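PDB 3DFF: teicoplanin pseudoaglycone deacetylases Orf2 from Actinoplanes teichomyceticus, which probably removes the acetyl group from the teicoplanin pseudoaglycone by zinc-dependent amide hydrolysis during biosynthesis of the antibiotic. Local coordinates for residues Ala156-His161 with Trp185-Tyr190; Phe147-Val152 with Lys178-Arg183; Leu39-Phe44 with Gly93-Ser98; Asp79-Asp84 with Val226-Ser231. All blocks are in the same frame, centred on the assembly; numbering follows the deposited sequence. Where two conformers were deposited one is given.

Contact 1 (Ala156-His161 with Trp185-Tyr190)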
loop_
_atom_site.group_PDB
_atom_site.type_symbol
_atom_site.label_atom_id
_atom_site.label_comp_id
_atom_site.label_asym_id
_atom_site.label_seq_id
_atom_site.Cartn_x
_atom_site.Cartn_y
_atom_site.Cartn_z
ATOM N N ALA A 156 6.474 -1.753 3.676
ATOM C CA ALA A 156 7.928 -1.624 3.659
ATOM C C ALA A 156 8.465 -0.807 2.472
ATOM O O ALA A 156 9.610 -0.361 2.506
ATOM C CB ALA A 156 8.573 -3.029 3.645
ATOM N N ALA A 157 7.641 -0.637 1.437
ATOM C CA ALA A 157 8.035 0.010 0.181
ATOM C C ALA A 157 9.115 -0.787 -0.559
ATOM O O ALA A 157 9.944 -0.226 -1.260
ATOM C CB ALA A 157 8.452 1.505 0.374
ATOM N N ILE A 158 9.067 -2.107 -0.416
ATOM C CA ILE A 158 9.808 -2.974 -1.335
ATOM C C ILE A 158 9.293 -2.680 -2.746
ATOM O O ILE A 158 8.080 -2.565 -2.966
ATOM C CB ILE A 158 9.625 -4.443 -0.942
ATOM C CG1 ILE A 158 10.326 -4.708 0.394
ATOM C CG2 ILE A 158 10.153 -5.404 -2.036
ATOM C CD1 ILE A 158 9.824 -5.962 1.117
ATOM N N GLY A 159 10.223 -2.514 -3.694
ATOM C CA GLY A 159 9.849 -2.118 -5.048
ATOM C C GLY A 159 10.024 -0.635 -5.323
ATOM O O GLY A 159 9.957 -0.208 -6.477
ATOM N N GLU A 160 10.204 0.143 -4.248
ATOM C CA GLU A 160 10.605 1.561 -4.304
ATOM C C GLU A 160 9.610 2.488 -5.023
ATOM O O GLU A 160 10.012 3.527 -5.571
ATOM C CB GLU A 160 12.031 1.714 -4.891
ATOM C CG GLU A 160 13.128 0.990 -4.088
ATOM C CD GLU A 160 14.521 1.089 -4.715
ATOM O OE1 GLU A 160 15.324 0.150 -4.521
ATOM O OE2 GLU A 160 14.822 2.094 -5.385
ATOM N N HIS A 161 8.317 2.143 -5.018
ATOM C CA HIS A 161 7.323 3.045 -5.612
ATOM C C HIS A 161 7.316 4.325 -4.763
ATOM O O HIS A 161 7.199 4.257 -3.523
ATOM C CB HIS A 161 5.921 2.443 -5.652
ATOM C CG HIS A 161 4.929 3.302 -6.376
ATOM N ND1 HIS A 161 4.322 2.911 -7.551
ATOM C CD2 HIS A 161 4.443 4.537 -6.094
ATOM C CE1 HIS A 161 3.504 3.866 -7.957
ATOM N NE2 HIS A 161 3.566 4.869 -7.096
ATOM N N TRP A 185 4.638 -4.273 6.445
ATOM C CA TRP A 185 4.386 -5.538 5.759
ATOM C C TRP A 185 5.277 -5.654 4.545
ATOM O O TRP A 185 5.788 -4.659 4.017
ATOM C CB TRP A 185 2.912 -5.694 5.359
ATOM C CG TRP A 185 2.397 -4.650 4.406
ATOM C CD1 TRP A 185 2.860 -4.374 3.137
ATOM C CD2 TRP A 185 1.310 -3.750 4.637
ATOM N NE1 TRP A 185 2.123 -3.341 2.573
ATOM C CE2 TRP A 185 1.174 -2.940 3.482
ATOM C CE3 TRP A 185 0.449 -3.532 5.717
ATOM C CZ2 TRP A 185 0.175 -1.946 3.375
ATOM C CZ3 TRP A 185 -0.531 -2.519 5.612
ATOM C CH2 TRP A 185 -0.656 -1.764 4.448
ATOM N N GLU A 186 5.450 -6.887 4.082
ATOM C CA GLU A 186 6.206 -7.134 2.868
ATOM C C GLU A 186 5.316 -6.804 1.674
ATOM O O GLU A 186 4.264 -7.437 1.498
ATOM C CB GLU A 186 6.630 -8.608 2.860
ATOM C CG GLU A 186 7.531 -8.948 1.719
ATOM C CD GLU A 186 7.871 -10.430 1.669
ATOM O OE1 GLU A 186 6.983 -11.272 1.941
ATOM O OE2 GLU A 186 9.038 -10.746 1.351
ATOM N N ASP A 187 5.704 -5.803 0.868
ATOM C CA ASP A 187 4.842 -5.374 -0.247
ATOM C C ASP A 187 4.653 -6.527 -1.221
ATOM O O ASP A 187 5.636 -7.048 -1.734
ATOM C CB ASP A 187 5.424 -4.173 -1.018
ATOM C CG ASP A 187 5.822 -3.027 -0.119
ATOM O OD1 ASP A 187 5.258 -1.922 -0.324
ATOM O OD2 ASP A 187 6.693 -3.209 0.763
ATOM N N LEU A 188 3.401 -6.905 -1.457
ATOM C CA LEU A 188 3.070 -7.908 -2.481
ATOM C C LEU A 188 2.244 -7.311 -3.613
ATOM O O LEU A 188 1.405 -6.434 -3.379
ATOM C CB LEU A 188 2.318 -9.092 -1.856
ATOM C CG LEU A 188 3.058 -9.823 -0.733
ATOM C CD1 LEU A 188 2.163 -10.865 -0.114
ATOM C CD2 LEU A 188 4.319 -10.496 -1.277
ATOM N N PRO A 189 2.450 -7.793 -4.848
ATOM C CA PRO A 189 3.369 -8.888 -5.206
ATOM C C PRO A 189 4.826 -8.471 -5.427
ATOM O O PRO A 189 5.643 -9.315 -5.778
ATOM C CB PRO A 189 2.767 -9.394 -6.520
ATOM C CG PRO A 189 2.244 -8.143 -7.165
ATOM C CD PRO A 189 1.711 -7.296 -6.018
ATOM N N TYR A 190 5.157 -7.205 -5.173
ATOM C CA TYR A 190 6.497 -6.632 -5.421
ATOM C C TYR A 190 7.631 -7.510 -4.925
ATOM O O TYR A 190 8.669 -7.645 -5.570
ATOM C CB TYR A 190 6.659 -5.307 -4.682
ATOM C CG TYR A 190 5.997 -4.102 -5.289
ATOM C CD1 TYR A 190 6.582 -3.426 -6.360
ATOM C CD2 TYR A 190 4.810 -3.595 -4.751
ATOM C CE1 TYR A 190 5.990 -2.286 -6.897
ATOM C CE2 TYR A 190 4.211 -2.450 -5.278
ATOM C CZ TYR A 190 4.810 -1.803 -6.344
ATOM O OH TYR A 190 4.226 -0.676 -6.862
#
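Tyr190, in one of its two modelled conformers, lays one face of its ring over the carbonyl of Ile158, with CG 3.5 Å from Ile158 O, in a contact between two loops at the carboxy ends of parallel strands 151-155 and 182-185, where this Rossmann-like PIG-L fold carries its zinc site. The CG of Tyr190 stands anti to its own carbonyl carbon (chi1 -78°), which in this conformer carries the ring past Gly159 to His161. Gly159 takes the third position of a type II turn running from Ala157 to Glu160. Its CA sits 3.8 Å from Tyr190 CD1, and a beta carbon there would collide with the ring; the positive phi of 99° independently favours glycine. At the far end Tyr190 OH approaches His161 ND1 at 3.7 Å, which is packing distance.

Asp187 meets the start of the same turn. Its OD2 accepts a weak hydrogen bond from Ile158 N at 2.9 Å and lies 2.8 Å from Ala157 N. The remaining oxygen, OD1, is bonded to ND1 of His164, a ligand of the bound zinc together with His16 and Asp19. Asp187 is therefore a second-shell residue: it ties the turn to a metal ligand, and its charge would be expected to make that imidazole more electron-rich. Glu186 turns its carboxylate elsewhere, to His250, while its CG touches Ile158 CD1. Where the strands run out, Ala156 N donates to Trp185 O at 3.0 Å, lying in the plane of that carbonyl with an N-H...O angle of 146°.

Contact 2 (Phe147-Val152 with Lys178-Arg183)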
loop_
_atom_site.group_PDB
_atom_site.type_symbol
_atom_site.label_atom_id
_atom_site.label_comp_id
_atom_site.label_asym_id
_atom_site.label_seq_id
_atom_site.Cartn_x
_atom_site.Cartn_y
_atom_site.Cartn_z
ATOM N N PHE A 147 -8.570 7.911 15.933
ATOM C CA PHE A 147 -8.820 6.475 16.018
ATOM C C PHE A 147 -8.136 5.799 17.211
ATOM O O PHE A 147 -8.601 4.759 17.684
ATOM C CB PHE A 147 -8.410 5.807 14.702
ATOM C CG PHE A 147 -8.606 4.321 14.673
ATOM C CD1 PHE A 147 -9.884 3.768 14.645
ATOM C CD2 PHE A 147 -7.503 3.469 14.614
ATOM C CE1 PHE A 147 -10.060 2.389 14.595
ATOM C CE2 PHE A 147 -7.666 2.086 14.573
ATOM C CZ PHE A 147 -8.941 1.544 14.564
ATOM N N ASP A 148 -7.044 6.397 17.680
ATOM C CA ASP A 148 -6.273 5.917 18.835
ATOM C C ASP A 148 -5.817 4.476 18.675
ATOM O O ASP A 148 -6.167 3.626 19.479
ATOM C CB ASP A 148 -7.064 6.098 20.144
ATOM C CG ASP A 148 -6.189 5.932 21.394
ATOM O OD1 ASP A 148 -4.951 6.096 21.313
ATOM O OD2 ASP A 148 -6.756 5.644 22.471
ATOM N N PRO A 149 -5.003 4.191 17.645
ATOM C CA PRO A 149 -4.660 2.790 17.416
ATOM C C PRO A 149 -3.696 2.263 18.489
ATOM O O PRO A 149 -2.948 3.034 19.071
ATOM C CB PRO A 149 -3.921 2.845 16.079
ATOM C CG PRO A 149 -3.248 4.187 16.117
ATOM C CD PRO A 149 -4.315 5.085 16.694
ATOM N N THR A 150 -3.735 0.959 18.744
ATOM C CA THR A 150 -2.720 0.321 19.570
ATOM C C THR A 150 -1.573 -0.208 18.724
ATOM O O THR A 150 -0.473 -0.437 19.237
ATOM C CB THR A 150 -3.296 -0.836 20.404
ATOM O OG1 THR A 150 -4.046 -1.706 19.558
ATOM C CG2 THR A 150 -4.193 -0.300 21.513
ATOM N N LEU A 151 -1.836 -0.368 17.421
ATOM C CA LEU A 151 -0.849 -0.866 16.462
ATOM C C LEU A 151 -1.107 -0.226 15.107
ATOM O O LEU A 151 -2.254 -0.153 14.671
ATOM C CB LEU A 151 -0.944 -2.383 16.293
ATOM C CG LEU A 151 0.057 -3.048 15.318
ATOM C CD1 LEU A 151 1.479 -2.773 15.730
ATOM C CD2 LEU A 151 -0.161 -4.545 15.171
ATOM N N VAL A 152 -0.041 0.222 14.457
ATOM C CA VAL A 152 -0.139 0.680 13.066
ATOM C C VAL A 152 0.704 -0.246 12.185
ATOM O O VAL A 152 1.845 -0.575 12.540
ATOM C CB VAL A 152 0.377 2.123 12.905
ATOM C CG1 VAL A 152 0.400 2.545 11.425
ATOM C CG2 VAL A 152 -0.478 3.102 13.699
ATOM N N LYS A 178 3.908 10.287 17.912
ATOM C CA LYS A 178 2.768 9.864 18.736
ATOM C C LYS A 178 3.049 8.686 19.678
ATOM O O LYS A 178 2.185 8.311 20.470
ATOM C CB LYS A 178 1.540 9.554 17.862
ATOM C CG LYS A 178 0.987 10.748 17.091
ATOM C CD LYS A 178 0.246 11.712 18.005
ATOM C CE LYS A 178 -0.167 12.968 17.258
ATOM N NZ LYS A 178 -0.861 13.920 18.174
ATOM N N ASN A 179 4.239 8.096 19.570
ATOM C CA ASN A 179 4.629 6.939 20.383
ATOM C C ASN A 179 3.666 5.756 20.234
ATOM O O ASN A 179 3.184 5.199 21.223
ATOM C CB ASN A 179 4.785 7.349 21.859
ATOM C CG ASN A 179 5.861 6.560 22.581
ATOM O OD1 ASN A 179 6.500 5.669 22.006
ATOM N ND2 ASN A 179 6.058 6.875 23.863
ATOM N N VAL A 180 3.380 5.385 18.984
ATOM C CA VAL A 180 2.522 4.245 18.660
ATOM C C VAL A 180 3.372 3.157 17.981
ATOM O O VAL A 180 4.177 3.478 17.088
ATOM C CB VAL A 180 1.354 4.674 17.707
ATOM C CG1 VAL A 180 0.521 3.493 17.288
ATOM C CG2 VAL A 180 0.453 5.733 18.362
ATOM N N PRO A 181 3.211 1.876 18.395
ATOM C CA PRO A 181 3.987 0.794 17.771
ATOM C C PRO A 181 3.637 0.694 16.307
ATOM O O PRO A 181 2.467 0.829 15.957
ATOM C CB PRO A 181 3.451 -0.474 18.432
ATOM C CG PRO A 181 2.729 -0.029 19.636
ATOM C CD PRO A 181 2.315 1.380 19.459
ATOM N N VAL A 182 4.635 0.392 15.489
ATOM C CA VAL A 182 4.427 0.283 14.047
ATOM C C VAL A 182 5.166 -0.932 13.479
ATOM O O VAL A 182 6.236 -1.289 13.959
ATOM C CB VAL A 182 4.838 1.592 13.333
ATOM C CG1 VAL A 182 6.332 1.859 13.444
ATOM C CG2 VAL A 182 4.362 1.601 11.873
ATOM N N ARG A 183 4.559 -1.559 12.471
ATOM C CA ARG A 183 5.173 -2.680 11.762
ATOM C C ARG A 183 5.052 -2.378 10.279
ATOM O O ARG A 183 4.190 -1.586 9.884
ATOM C CB ARG A 183 4.472 -4.003 12.064
ATOM C CG ARG A 183 4.468 -4.424 13.533
ATOM C CD ARG A 183 3.764 -5.756 13.714
ATOM N NE ARG A 183 4.498 -6.874 13.123
ATOM C CZ ARG A 183 5.507 -7.514 13.719
ATOM N NH1 ARG A 183 5.920 -7.143 14.928
ATOM N NH2 ARG A 183 6.122 -8.510 13.096
#
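Val152 O is gripped from the strand alongside by Arg183 N, a 2.9 Å hydrogen bond, and by the CA-H of Val182, whose CA lies 3.1 Å from the same oxygen. Just before that strand, Pro181 O receives Val152 N at 3.0 Å with an N-H...O angle of 164°. Val152 thus uses both its N-H and its C=O toward one neighbour, bonding to the residues before and after Val182, the signature of a parallel bridge.

The side chains of the bridged pair share a sheet face, where Val152 CG1 meets Val182 CG2 at 4.1 Å. The other branch, Val152 CG2, is anti to its carbonyl carbon and lies 3.7 Å from Val180 CG1, the two side chains crossing at about a right angle. Pro149 brings its ring CG to the same Val180 methyl. Thr175 and Leu172 of helix 162-178 and Ile144 of helix 126-147 also pack against this valine cluster. Leu151 sends CD1 over Pro181 O, at 3.7 Å, and on toward CG of Arg183, whose guanidinium bonds to Thr264.

Parallel pairing at the entry of strands 151-155 and 182-185, with helix 162-178 between them in sequence, is the hallmark of a beta-alpha-beta crossover.

Contact 3 (Leu39-Phe44 with Gly93-Ser98)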
loop_
_atom_site.group_PDB
_atom_site.type_symbol
_atom_site.label_atom_id
_atom_site.label_comp_id
_atom_site.label_asym_id
_atom_site.label_seq_id
_atom_site.Cartn_x
_atom_site.Cartn_y
_atom_site.Cartn_z
ATOM N N LEU A 39 -9.176 -0.564 10.987
ATOM C CA LEU A 39 -9.397 0.510 10.013
ATOM C C LEU A 39 -8.257 0.540 9.018
ATOM O O LEU A 39 -7.097 0.614 9.413
ATOM C CB LEU A 39 -9.490 1.865 10.713
ATOM C CG LEU A 39 -9.752 3.111 9.834
ATOM C CD1 LEU A 39 -11.065 3.011 9.085
ATOM C CD2 LEU A 39 -9.695 4.359 10.705
ATOM N N VAL A 40 -8.607 0.518 7.734
ATOM C CA VAL A 40 -7.609 0.566 6.660
ATOM C C VAL A 40 -7.738 1.915 5.973
ATOM O O VAL A 40 -8.725 2.166 5.272
ATOM C CB VAL A 40 -7.810 -0.580 5.679
ATOM C CG1 VAL A 40 -6.790 -0.509 4.527
ATOM C CG2 VAL A 40 -7.694 -1.942 6.428
ATOM N N TYR A 41 -6.758 2.768 6.229
ATOM C CA TYR A 41 -6.701 4.120 5.663
ATOM C C TYR A 41 -5.803 4.086 4.449
ATOM O O TYR A 41 -4.647 3.678 4.560
ATOM C CB TYR A 41 -6.132 5.079 6.712
ATOM C CG TYR A 41 -5.666 6.433 6.193
ATOM C CD1 TYR A 41 -6.565 7.316 5.580
ATOM C CD2 TYR A 41 -4.336 6.825 6.320
ATOM C CE1 TYR A 41 -6.143 8.555 5.106
ATOM C CE2 TYR A 41 -3.888 8.071 5.846
ATOM C CZ TYR A 41 -4.808 8.934 5.237
ATOM O OH TYR A 41 -4.391 10.160 4.769
ATOM N N THR A 42 -6.321 4.523 3.301
ATOM C CA THR A 42 -5.495 4.610 2.098
ATOM C C THR A 42 -5.122 6.069 1.853
ATOM O O THR A 42 -5.991 6.925 1.728
ATOM C CB THR A 42 -6.220 4.032 0.886
ATOM O OG1 THR A 42 -6.548 2.652 1.138
ATOM C CG2 THR A 42 -5.328 4.128 -0.379
ATOM N N VAL A 43 -3.821 6.324 1.795
ATOM C CA VAL A 43 -3.239 7.657 1.608
ATOM C C VAL A 43 -3.564 8.244 0.230
ATOM O O VAL A 43 -4.127 9.334 0.131
ATOM C CB VAL A 43 -1.710 7.616 1.820
ATOM C CG1 VAL A 43 -1.058 8.998 1.622
ATOM C CG2 VAL A 43 -1.402 7.076 3.214
ATOM N N PHE A 44 -3.203 7.524 -0.832
ATOM C CA PHE A 44 -3.304 8.068 -2.191
ATOM C C PHE A 44 -4.620 7.691 -2.853
ATOM O O PHE A 44 -4.664 7.103 -3.932
ATOM C CB PHE A 44 -2.046 7.705 -3.007
ATOM C CG PHE A 44 -0.814 8.368 -2.481
ATOM C CD1 PHE A 44 -0.555 9.711 -2.774
ATOM C CD2 PHE A 44 0.056 7.685 -1.628
ATOM C CE1 PHE A 44 0.582 10.375 -2.254
ATOM C CE2 PHE A 44 1.198 8.341 -1.097
ATOM C CZ PHE A 44 1.449 9.702 -1.405
ATOM N N GLY A 93 -8.124 8.649 1.867
ATOM C CA GLY A 93 -7.372 9.894 2.025
ATOM C C GLY A 93 -7.476 10.831 0.830
ATOM O O GLY A 93 -8.106 10.485 -0.187
ATOM N N ARG A 94 -6.839 11.995 0.971
ATOM C CA ARG A 94 -6.984 13.120 0.054
ATOM C C ARG A 94 -5.852 13.237 -0.968
ATOM O O ARG A 94 -5.907 14.090 -1.851
ATOM C CB ARG A 94 -7.017 14.432 0.869
ATOM C CG ARG A 94 -5.695 14.816 1.483
ATOM C CD ARG A 94 -5.823 16.150 2.223
ATOM N NE ARG A 94 -4.764 16.341 3.196
ATOM C CZ ARG A 94 -3.690 17.103 3.033
ATOM N NH1 ARG A 94 -3.474 17.778 1.900
ATOM N NH2 ARG A 94 -2.824 17.187 4.032
ATOM N N PHE A 95 -4.825 12.398 -0.866
ATOM C CA PHE A 95 -3.619 12.613 -1.668
ATOM C C PHE A 95 -3.725 12.006 -3.043
ATOM O O PHE A 95 -4.285 10.927 -3.197
ATOM C CB PHE A 95 -2.390 12.082 -0.928
ATOM C CG PHE A 95 -2.189 12.764 0.387
ATOM C CD1 PHE A 95 -1.556 13.999 0.449
ATOM C CD2 PHE A 95 -2.736 12.217 1.552
ATOM C CE1 PHE A 95 -1.429 14.674 1.673
ATOM C CE2 PHE A 95 -2.626 12.891 2.783
ATOM C CZ PHE A 95 -1.945 14.093 2.844
ATOM N N LEU A 96 -3.164 12.707 -4.028
ATOM C CA LEU A 96 -3.249 12.242 -5.402
ATOM C C LEU A 96 -2.183 11.200 -5.709
ATOM O O LEU A 96 -0.991 11.432 -5.481
ATOM C CB LEU A 96 -3.048 13.427 -6.357
ATOM C CG LEU A 96 -4.191 14.434 -6.429
ATOM C CD1 LEU A 96 -3.782 15.583 -7.359
ATOM C CD2 LEU A 96 -5.457 13.822 -6.904
ATOM N N ASP A 97 -2.624 10.092 -6.303
ATOM C CA ASP A 97 -1.700 9.100 -6.839
ATOM C C ASP A 97 -0.639 9.782 -7.715
ATOM O O ASP A 97 -0.935 10.762 -8.382
ATOM C CB ASP A 97 -2.444 8.077 -7.682
ATOM C CG ASP A 97 -1.540 6.929 -8.095
ATOM O OD1 ASP A 97 -0.636 7.113 -8.947
ATOM O OD2 ASP A 97 -1.688 5.857 -7.524
ATOM N N SER A 98 0.567 9.229 -7.734
ATOM C CA SER A 98 1.668 9.762 -8.559
ATOM C C SER A 98 1.260 10.062 -9.999
ATOM O O SER A 98 1.787 11.014 -10.571
ATOM C CB SER A 98 2.866 8.816 -8.545
ATOM O OG SER A 98 2.492 7.542 -9.041
HETATM O O HOH W 1 -5.930 12.109 3.890
HETATM O O HOH W 2 -5.421 9.391 -6.202
#
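The carboxy-terminal end of strand 37-42, where parallel strands of the Rossmann-like sheet give way to active-site loops, is joined here to the loop that brings in Asp97, a zinc-binding residue in a structure of this protein, though no zinc is bound at it in this model. Gly93 N donates to Thr42 O at 2.7 Å and Phe95 N to Val43 O at 3.3 Å, the latter with an N-H...O angle of 144°. Gly93 lies so close to strand 37-42 that a beta carbon would clash with the carbonyls of Thr42 and Val43 and with Tyr41 OH.

Phe95 is met at its ring edge by Val43 O and Tyr41 OH, both near the ring plane, while Val43 CG1 touches CD2 at 3.6 Å. Over the centre of one face lies CG of Arg94, whose guanidinium is held by Asp139 and Glu135. Phe44 CD1 touches both Phe95 CB and Leu96 O, at 3.5 and 3.2 Å, and Val43 CG1 sits over one face of the Phe44 ring, toward the rim. Two waters bridge the segments: one links the Tyr41 hydroxyl OH (2.6 Å) to the backbone N of Arg94, the other gives Asp97 N an acceptor and a weak bond to Phe44 O.

Helix 126-147 packs against Tyr41, Val43 and Phe95, helix 162-178 receives Phe44 and Asp97 through Asp163, and strand 9-14 lies beside Tyr41 and Val43.

Contact 4 (Asp79-Asp84 with Val226-Ser231)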
loop_
_atom_site.group_PDB
_atom_site.type_symbol
_atom_site.label_atom_id
_atom_site.label_comp_id
_atom_site.label_asym_id
_atom_site.label_seq_id
_atom_site.Cartn_x
_atom_site.Cartn_y
_atom_site.Cartn_z
ATOM N N ASP A 79 -12.179 -0.917 -3.436
ATOM C CA ASP A 79 -11.551 -0.996 -2.131
ATOM C C ASP A 79 -12.597 -1.240 -1.042
ATOM O O ASP A 79 -12.384 -2.023 -0.116
ATOM C CB ASP A 79 -10.783 0.295 -1.860
ATOM C CG ASP A 79 -9.952 0.240 -0.600
ATOM O OD1 ASP A 79 -9.014 -0.602 -0.500
ATOM O OD2 ASP A 79 -10.203 1.063 0.300
ATOM N N ILE A 80 -13.740 -0.569 -1.159
ATOM C CA ILE A 80 -14.795 -0.748 -0.169
ATOM C C ILE A 80 -15.348 -2.177 -0.228
ATOM O O ILE A 80 -15.560 -2.783 0.825
ATOM C CB ILE A 80 -15.907 0.290 -0.370
ATOM C CG1 ILE A 80 -15.348 1.691 -0.069
ATOM C CG2 ILE A 80 -17.131 -0.017 0.517
ATOM C CD1 ILE A 80 -16.276 2.827 -0.542
ATOM N N ALA A 81 -15.537 -2.703 -1.431
ATOM C CA ALA A 81 -15.971 -4.099 -1.618
ATOM C C ALA A 81 -14.936 -5.057 -1.011
ATOM O O ALA A 81 -15.289 -5.941 -0.226
ATOM C CB ALA A 81 -16.219 -4.400 -3.077
ATOM N N ALA A 82 -13.651 -4.846 -1.322
ATOM C CA ALA A 82 -12.587 -5.721 -0.816
ATOM C C ALA A 82 -12.536 -5.734 0.702
ATOM O O ALA A 82 -12.538 -6.815 1.316
ATOM C CB ALA A 82 -11.219 -5.318 -1.404
ATOM N N LEU A 83 -12.523 -4.545 1.308
ATOM C CA LEU A 83 -12.438 -4.398 2.761
ATOM C C LEU A 83 -13.740 -4.874 3.445
ATOM O O LEU A 83 -13.675 -5.525 4.495
ATOM C CB LEU A 83 -12.079 -2.949 3.137
ATOM C CG LEU A 83 -10.700 -2.531 2.604
ATOM C CD1 LEU A 83 -10.437 -1.055 2.814
ATOM C CD2 LEU A 83 -9.610 -3.367 3.295
ATOM N N ASP A 84 -14.892 -4.581 2.845
ATOM C CA ASP A 84 -16.176 -5.159 3.319
ATOM C C ASP A 84 -16.091 -6.691 3.341
ATOM O O ASP A 84 -16.584 -7.331 4.275
ATOM C CB ASP A 84 -17.352 -4.754 2.419
ATOM C CG ASP A 84 -17.853 -3.335 2.659
ATOM O OD1 ASP A 84 -17.417 -2.661 3.602
ATOM O OD2 ASP A 84 -18.727 -2.905 1.860
ATOM N N VAL A 226 -8.892 -9.740 -2.753
ATOM C CA VAL A 226 -8.061 -9.280 -3.862
ATOM C C VAL A 226 -8.869 -9.238 -5.164
ATOM O O VAL A 226 -8.785 -8.275 -5.935
ATOM C CB VAL A 226 -6.791 -10.157 -4.018
ATOM C CG1 VAL A 226 -6.042 -9.821 -5.299
ATOM C CG2 VAL A 226 -5.888 -10.012 -2.812
ATOM N N GLU A 227 -9.718 -10.241 -5.396
ATOM C CA GLU A 227 -10.493 -10.276 -6.625
ATOM C C GLU A 227 -11.471 -9.114 -6.798
ATOM O O GLU A 227 -11.955 -8.879 -7.905
ATOM C CB GLU A 227 -11.228 -11.615 -6.754
ATOM C CG GLU A 227 -10.257 -12.756 -6.929
ATOM C CD GLU A 227 -10.939 -14.092 -7.086
ATOM O OE1 GLU A 227 -11.821 -14.424 -6.265
ATOM O OE2 GLU A 227 -10.583 -14.812 -8.038
ATOM N N ARG A 228 -11.774 -8.407 -5.709
ATOM C CA ARG A 228 -12.691 -7.275 -5.775
ATOM C C ARG A 228 -12.019 -6.129 -6.512
ATOM O O ARG A 228 -12.705 -5.270 -7.064
ATOM C CB ARG A 228 -13.134 -6.825 -4.382
ATOM C CG ARG A 228 -14.459 -7.413 -3.933
ATOM C CD ARG A 228 -14.352 -8.900 -3.702
ATOM N NE ARG A 228 -15.623 -9.466 -3.234
ATOM C CZ ARG A 228 -15.923 -10.760 -3.332
ATOM N NH1 ARG A 228 -15.052 -11.607 -3.872
ATOM N NH2 ARG A 228 -17.100 -11.207 -2.903
ATOM N N TYR A 229 -10.681 -6.127 -6.527
ATOM C CA TYR A 229 -9.950 -5.077 -7.265
ATOM C C TYR A 229 -9.887 -5.410 -8.739
ATOM O O TYR A 229 -8.799 -5.671 -9.291
ATOM C CB TYR A 229 -8.548 -4.839 -6.684
ATOM C CG TYR A 229 -8.554 -4.343 -5.266
ATOM C CD1 TYR A 229 -8.855 -3.004 -4.962
ATOM C CD2 TYR A 229 -8.243 -5.202 -4.211
ATOM C CE1 TYR A 229 -8.818 -2.535 -3.645
ATOM C CE2 TYR A 229 -8.241 -4.756 -2.897
ATOM C CZ TYR A 229 -8.535 -3.417 -2.612
ATOM O OH TYR A 229 -8.515 -3.012 -1.310
ATOM N N SER A 230 -11.049 -5.391 -9.387
ATOM C CA SER A 230 -11.157 -5.848 -10.784
ATOM C C SER A 230 -10.185 -5.106 -11.678
ATOM O O SER A 230 -9.574 -5.700 -12.558
ATOM C CB SER A 230 -12.565 -5.634 -11.324
ATOM O OG SER A 230 -13.519 -6.214 -10.463
ATOM N N SER A 231 -10.029 -3.806 -11.434
ATOM C CA SER A 231 -9.194 -2.970 -12.302
ATOM C C SER A 231 -7.728 -3.413 -12.326
ATOM O O SER A 231 -7.010 -3.152 -13.285
ATOM C CB SER A 231 -9.265 -1.511 -11.844
ATOM O OG SER A 231 -8.793 -1.383 -10.522
#
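Tyr229 presents the edge of its ring to Asp79, whose OD1 lies in the ring plane, while the carboxylate and ring planes are 36° apart. Ala82 CB approaches the ring obliquely, 3.4 Å from CE2, and Asp79 CA comes to 3.5 Å from CE1, so helix 71-85 meets the ring from one side of its plane, at CE1 and at CE2. The two side chains run side by side in the same direction: the CG of Asp79 is anti to its backbone N (chi1 -173°), which carries the carboxylate to the phenol tip.

Next to the ring, Arg228 uses only the aliphatic start of its chain. Its CG packs 3.6 Å from Ala81 CB, its CB lies 3.8 Å from Ala82 CB, and its guanidinium turns away to the carbonyl of Gln224. Tyr229 itself ends a type I turn that begins at Val226, so the contact fastens the loop after helix 216-226 to helix 71-85. Val21 of helix 19-33 also touches the ring.

Tyr229 OH donates to Asp79 OD1 at 2.6 Å, meeting it on the anti side, 21° out of the carboxylate plane. OD2 is hydrogen-bonded to His92 NE2, so both oxygens of this buried group have a partner, which would be consistent with a charged carboxylate.

From the N terminus, strand 37-42 opens contact 3, which closes across helices 54-62 and 71-85 when the chain emerges from strand 89-92. Within that loop, residues 79-84 begin contact 4, completed only at 226-231; contacts 3 and 4 therefore cross, and they touch where Val40 packs on Leu83. Contacts 1 and 2 both nest inside the long loop of contact 4 and cross each other, because each joins one end of strand 151-155 to the matching end of strand 182-185. The centres of contacts 1 and 2 lie about 21 Å apart. Contact 3 precedes both in series, meeting contact 1 at His161 and Ser98, and contact 2 at Leu39 and Phe147. Together they tie the sheet to the zinc-site loops and to helix 71-85.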